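Local coordinates for protein tRNA (uracil(54)-C(5))-methyltransferase (Pyrococcus abyssi, PDB 2JJQ) that catalyses the S-adenosyl-L-methionine-dependent methylation of uridine 54 in tRNA to 5-methyluridine, at residues P120-F125 with S275-N280; R283-L288 with E419-L424. All coordinates share one frame; numbering follows the deposited sequence.

Contact 1: P120-F125 with S275-N280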
# COMPACT_ATOMS: atom_id res chain seq x y z
N PRO A 120 -2.72 -6.01 14.92
CA PRO A 120 -3.14 -6.93 13.84
C PRO A 120 -4.10 -6.24 12.91
O PRO A 120 -4.87 -5.36 13.34
CB PRO A 120 -3.86 -8.09 14.58
CG PRO A 120 -3.53 -7.93 16.03
CD PRO A 120 -3.21 -6.47 16.24
N SER A 121 -3.99 -6.56 11.62
CA SER A 121 -5.04 -6.16 10.68
C SER A 121 -6.38 -6.84 11.09
O SER A 121 -6.36 -8.05 11.47
CB SER A 121 -4.64 -6.54 9.27
OG SER A 121 -5.64 -6.11 8.36
N PRO A 122 -7.49 -6.07 11.11
CA PRO A 122 -8.80 -6.64 11.54
C PRO A 122 -9.19 -7.80 10.66
O PRO A 122 -9.86 -8.74 11.15
CB PRO A 122 -9.74 -5.44 11.37
CG PRO A 122 -8.88 -4.24 11.76
CD PRO A 122 -7.50 -4.60 11.18
N LYS A 123 -8.77 -7.77 9.40
CA LYS A 123 -8.99 -8.89 8.47
C LYS A 123 -7.72 -9.17 7.73
O LYS A 123 -6.96 -8.26 7.50
CB LYS A 123 -10.09 -8.60 7.46
CG LYS A 123 -11.47 -8.33 8.06
CD LYS A 123 -12.46 -8.29 6.88
CE LYS A 123 -13.91 -8.05 7.33
NZ LYS A 123 -14.62 -9.28 7.74
N ILE A 124 -7.47 -10.43 7.36
CA ILE A 124 -6.23 -10.69 6.62
C ILE A 124 -6.50 -11.37 5.30
O ILE A 124 -5.57 -11.71 4.56
CB ILE A 124 -5.27 -11.58 7.41
CG1 ILE A 124 -5.99 -12.89 7.81
CG2 ILE A 124 -4.73 -10.86 8.65
CD1 ILE A 124 -5.00 -13.90 8.43
N PHE A 125 -7.78 -11.59 5.03
CA PHE A 125 -8.21 -11.79 3.64
C PHE A 125 -9.47 -10.91 3.35
O PHE A 125 -10.33 -10.68 4.23
CB PHE A 125 -8.34 -13.28 3.28
CG PHE A 125 -7.00 -14.05 3.26
CD1 PHE A 125 -6.18 -14.03 2.13
CD2 PHE A 125 -6.58 -14.79 4.38
CE1 PHE A 125 -4.95 -14.76 2.10
CE2 PHE A 125 -5.33 -15.51 4.37
CZ PHE A 125 -4.54 -15.50 3.23
N SER A 275 -8.22 -1.24 3.91
CA SER A 275 -9.22 -0.31 4.43
C SER A 275 -9.43 -0.54 5.92
O SER A 275 -9.73 0.41 6.66
CB SER A 275 -10.56 -0.47 3.69
OG SER A 275 -10.38 -0.07 2.33
N TYR A 276 -9.29 -1.80 6.36
CA TYR A 276 -9.67 -2.13 7.76
C TYR A 276 -8.71 -1.53 8.73
O TYR A 276 -9.10 -0.88 9.71
CB TYR A 276 -9.74 -3.64 7.94
CG TYR A 276 -10.96 -4.18 7.23
CD1 TYR A 276 -12.20 -4.19 7.86
CD2 TYR A 276 -10.89 -4.59 5.89
CE1 TYR A 276 -13.35 -4.65 7.19
CE2 TYR A 276 -12.04 -5.06 5.23
CZ TYR A 276 -13.25 -5.07 5.88
OH TYR A 276 -14.38 -5.56 5.24
N GLN A 277 -7.43 -1.68 8.40
CA GLN A 277 -6.38 -1.05 9.24
C GLN A 277 -6.36 0.44 9.05
O GLN A 277 -5.90 1.15 9.93
CB GLN A 277 -5.03 -1.43 8.78
CG GLN A 277 -4.36 -2.46 9.47
CD GLN A 277 -4.19 -2.38 11.01
OE1 GLN A 277 -4.81 -1.61 11.79
NE2 GLN A 277 -3.39 -3.31 11.43
N ALA A 278 -6.77 0.91 7.87
CA ALA A 278 -6.77 2.36 7.63
C ALA A 278 -7.65 3.01 8.70
O ALA A 278 -7.39 4.14 9.08
CB ALA A 278 -7.30 2.65 6.24
N VAL A 279 -8.72 2.34 9.10
CA VAL A 279 -9.62 2.87 10.13
C VAL A 279 -8.79 3.04 11.41
O VAL A 279 -8.85 4.09 12.07
CB VAL A 279 -10.85 1.98 10.36
CG1 VAL A 279 -11.64 2.44 11.58
CG2 VAL A 279 -11.74 2.00 9.07
N ASN A 280 -8.02 2.01 11.78
CA ASN A 280 -7.20 2.14 13.02
C ASN A 280 -6.15 3.25 12.87
O ASN A 280 -5.84 3.95 13.82
CB ASN A 280 -6.52 0.83 13.32
CG ASN A 280 -7.48 -0.21 13.83
OD1 ASN A 280 -8.58 0.13 14.32
ND2 ASN A 280 -7.08 -1.46 13.75
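Tyr-276 meets the loop with both ends of its side chain: the ring takes the lysine chain of Lys-123 over one face, while CB packs against Pro-122. The lysine lies obliquely over the phenol. Its CD sits 3.7 Å from the centroid of the Tyr-276 ring, 21° off the normal, a CH-pi contact displaced toward the rim, and Lys-123 CE goes on to the hydroxyl, 3.3 Å from Tyr-276 OH. From CB to CE the chain is nearly straight, which lays CD and CE along the ring before NZ turns off at the last torsion (chi4 -85°). Phe-202 packs edge-to-face with the same tyrosine.

Pro-122 is the apolar wedge, its CB 3.9 Å from Tyr-276 CB and its CD resting 4.0 Å from Gln-277 CD, the proline and glutamine side chains crossing at about a right angle. The segment 120-125 follows the short edge strand 117-119 of the catalytic domain's mixed sheet, and 275-280 is the first part of helix 275-288, so the contact fastens the loop leading toward strand 130-136 onto the start of that helix.

Behind the proline the amide of Gln-277 is buried, and a bend at chi2 (-54°) brings it back to the loop. Its NE2 donates to the carbonyls of Val-119 and Asp-410, while OE1 receives Asn-280 ND2 at 3.0 Å, the donor standing above the carbonyl plane. Bonds at both ends should fix the rotation of the amide; the Gln-277 side chain is about 7 Å from that of Glu-419, the predicted proton acceptor.

Contact 2: R283-L288 with E419-L424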
# COMPACT_ATOMS: atom_id res chain seq x y z
N ARG A 283 -7.70 6.75 13.24
CA ARG A 283 -8.10 6.92 14.65
C ARG A 283 -6.85 7.17 15.48
O ARG A 283 -6.86 8.06 16.35
CB ARG A 283 -8.80 5.66 15.14
CG ARG A 283 -10.19 5.51 14.54
CD ARG A 283 -10.78 4.20 15.14
NE ARG A 283 -12.12 3.95 14.62
CZ ARG A 283 -12.80 2.85 14.93
NH1 ARG A 283 -12.24 1.94 15.76
NH2 ARG A 283 -14.02 2.65 14.43
N LYS A 284 -5.79 6.41 15.19
CA LYS A 284 -4.56 6.53 16.01
C LYS A 284 -3.96 7.89 15.85
O LYS A 284 -3.57 8.48 16.83
CB LYS A 284 -3.49 5.48 15.65
CG LYS A 284 -2.26 5.51 16.60
CD LYS A 284 -2.73 4.81 17.95
CE LYS A 284 -1.78 4.84 19.07
NZ LYS A 284 -2.55 4.30 20.28
N VAL A 285 -3.84 8.36 14.60
CA VAL A 285 -3.36 9.72 14.36
C VAL A 285 -4.20 10.75 15.11
O VAL A 285 -3.63 11.65 15.77
CB VAL A 285 -3.23 10.06 12.87
CG1 VAL A 285 -2.89 11.57 12.66
CG2 VAL A 285 -2.14 9.08 12.23
N SER A 286 -5.52 10.60 15.06
CA SER A 286 -6.39 11.60 15.71
C SER A 286 -6.18 11.58 17.21
O SER A 286 -6.45 12.58 17.88
CB SER A 286 -7.88 11.41 15.40
OG SER A 286 -8.37 10.26 16.03
N GLU A 287 -5.77 10.44 17.74
CA GLU A 287 -5.57 10.29 19.19
C GLU A 287 -4.25 10.92 19.68
O GLU A 287 -4.15 11.39 20.83
CB GLU A 287 -5.64 8.82 19.57
CG GLU A 287 -7.08 8.37 19.50
CD GLU A 287 -7.28 6.87 19.52
OE1 GLU A 287 -6.29 6.10 19.65
OE2 GLU A 287 -8.47 6.48 19.38
N LEU A 288 -3.25 10.93 18.81
CA LEU A 288 -1.90 11.37 19.15
C LEU A 288 -1.69 12.86 18.99
O LEU A 288 -0.84 13.43 19.67
CB LEU A 288 -0.88 10.64 18.28
CG LEU A 288 -0.80 9.12 18.60
CD1 LEU A 288 0.25 8.49 17.68
CD2 LEU A 288 -0.51 8.78 20.05
N GLU A 419 3.47 -0.48 9.10
CA GLU A 419 3.26 0.97 9.19
C GLU A 419 3.47 1.49 10.62
O GLU A 419 2.70 1.16 11.51
CB GLU A 419 1.86 1.32 8.77
CG GLU A 419 1.58 2.82 8.75
CD GLU A 419 1.88 3.44 7.40
OE1 GLU A 419 2.70 2.86 6.66
OE2 GLU A 419 1.25 4.46 7.05
N LEU A 420 4.43 2.36 10.84
CA LEU A 420 4.68 2.83 12.22
C LEU A 420 3.95 4.16 12.37
O LEU A 420 3.84 4.92 11.40
CB LEU A 420 6.15 3.14 12.38
CG LEU A 420 7.12 2.02 12.61
CD1 LEU A 420 8.51 2.71 12.43
CD2 LEU A 420 6.90 1.61 14.08
N VAL A 421 3.53 4.49 13.60
CA VAL A 421 2.94 5.80 13.85
C VAL A 421 3.61 6.22 15.15
O VAL A 421 3.44 5.57 16.20
CB VAL A 421 1.38 5.76 14.02
CG1 VAL A 421 0.84 7.17 14.26
CG2 VAL A 421 0.69 5.09 12.81
N ALA A 422 4.39 7.30 15.09
CA ALA A 422 5.10 7.76 16.27
C ALA A 422 4.72 9.19 16.65
O ALA A 422 4.63 10.07 15.79
CB ALA A 422 6.61 7.68 16.03
N LYS A 423 4.48 9.39 17.95
CA LYS A 423 4.28 10.72 18.48
C LYS A 423 5.62 11.19 19.11
O LYS A 423 6.15 10.53 20.02
CB LYS A 423 3.21 10.67 19.56
CG LYS A 423 2.99 12.01 20.19
CD LYS A 423 1.94 11.89 21.24
CE LYS A 423 1.54 13.27 21.72
NZ LYS A 423 0.25 13.24 22.45
N LEU A 424 6.12 12.31 18.63
CA LEU A 424 7.43 12.87 19.01
C LEU A 424 7.19 14.17 19.75
O LEU A 424 6.36 15.00 19.28
CB LEU A 424 8.25 13.21 17.76
CG LEU A 424 8.34 12.09 16.72
CD1 LEU A 424 9.20 12.58 15.54
CD2 LEU A 424 8.87 10.83 17.41
O HOH W 1 -2.09 11.45 22.84
O HOH W 2 -2.72 13.36 22.08
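Leu-288 and Val-421 make the tight end of this contact, with Leu-288 CD1 3.7 Å from Val-421 CG1. The valine holds that methyl anti to its own backbone N (chi1 -179°), and the same CG1 also meets Val-285 CG2 at 4.1 Å and lies near the CG methylene of Lys-284. One strand methyl thus fits among three helix side chains; Val-285 crosses the valine at about a right angle, Leu-288 more obliquely.

Toward the C-terminal end of the helix the packing gives way to a polar, watered side. Lys-423 runs fully extended past Leu-288, its CD 4.1 Å from Leu-288 CD2, and carries its ammonium to the last turn. There NZ gives a weak hydrogen bond of 3.0 Å to Leu-288 O, and water, modelled at two sites too close together to be filled at once, links NZ to Glu-287 O. The charge has its salt bridge with Glu-290, just beyond the helix. A cation beside these terminal carbonyls would probably be favoured by the helix dipole as well.

The axes of segments 283-288 and 419-424 run nearly parallel, 5° apart and 9.3 Å at closest approach, as when a helix packs on a sheet of the class I methyltransferase fold. Strand 419-424 is hydrogen-bonded between strands 381-386 and 403-409; Val-383 touches both Leu-288 and Val-421, and helix 303-310 lies against Val-285 through Phe-304.

Overall arrangement
Both contacts use helix 275-288, and their centres lie about 16 Å apart. Contact 1 holds its first part against the loop after strand 117-119, and contact 2 lays its last turns on strand 419-424. Both segments of contact 1 come before those of contact 2 along the chain. Strands 117-119 and 419-424 belong to one mixed sheet, on either side of strand 403-409, so the helix meets the sheet's strand 419-424 at one end and the loop leaving its edge strand 117-119 at the other. Glu-419, the predicted proton acceptor, starts the strand of contact 2, while bound S-adenosylhomocysteine is about 9 Å from the side chain of Val-285, which places the helix beside the catalytic site.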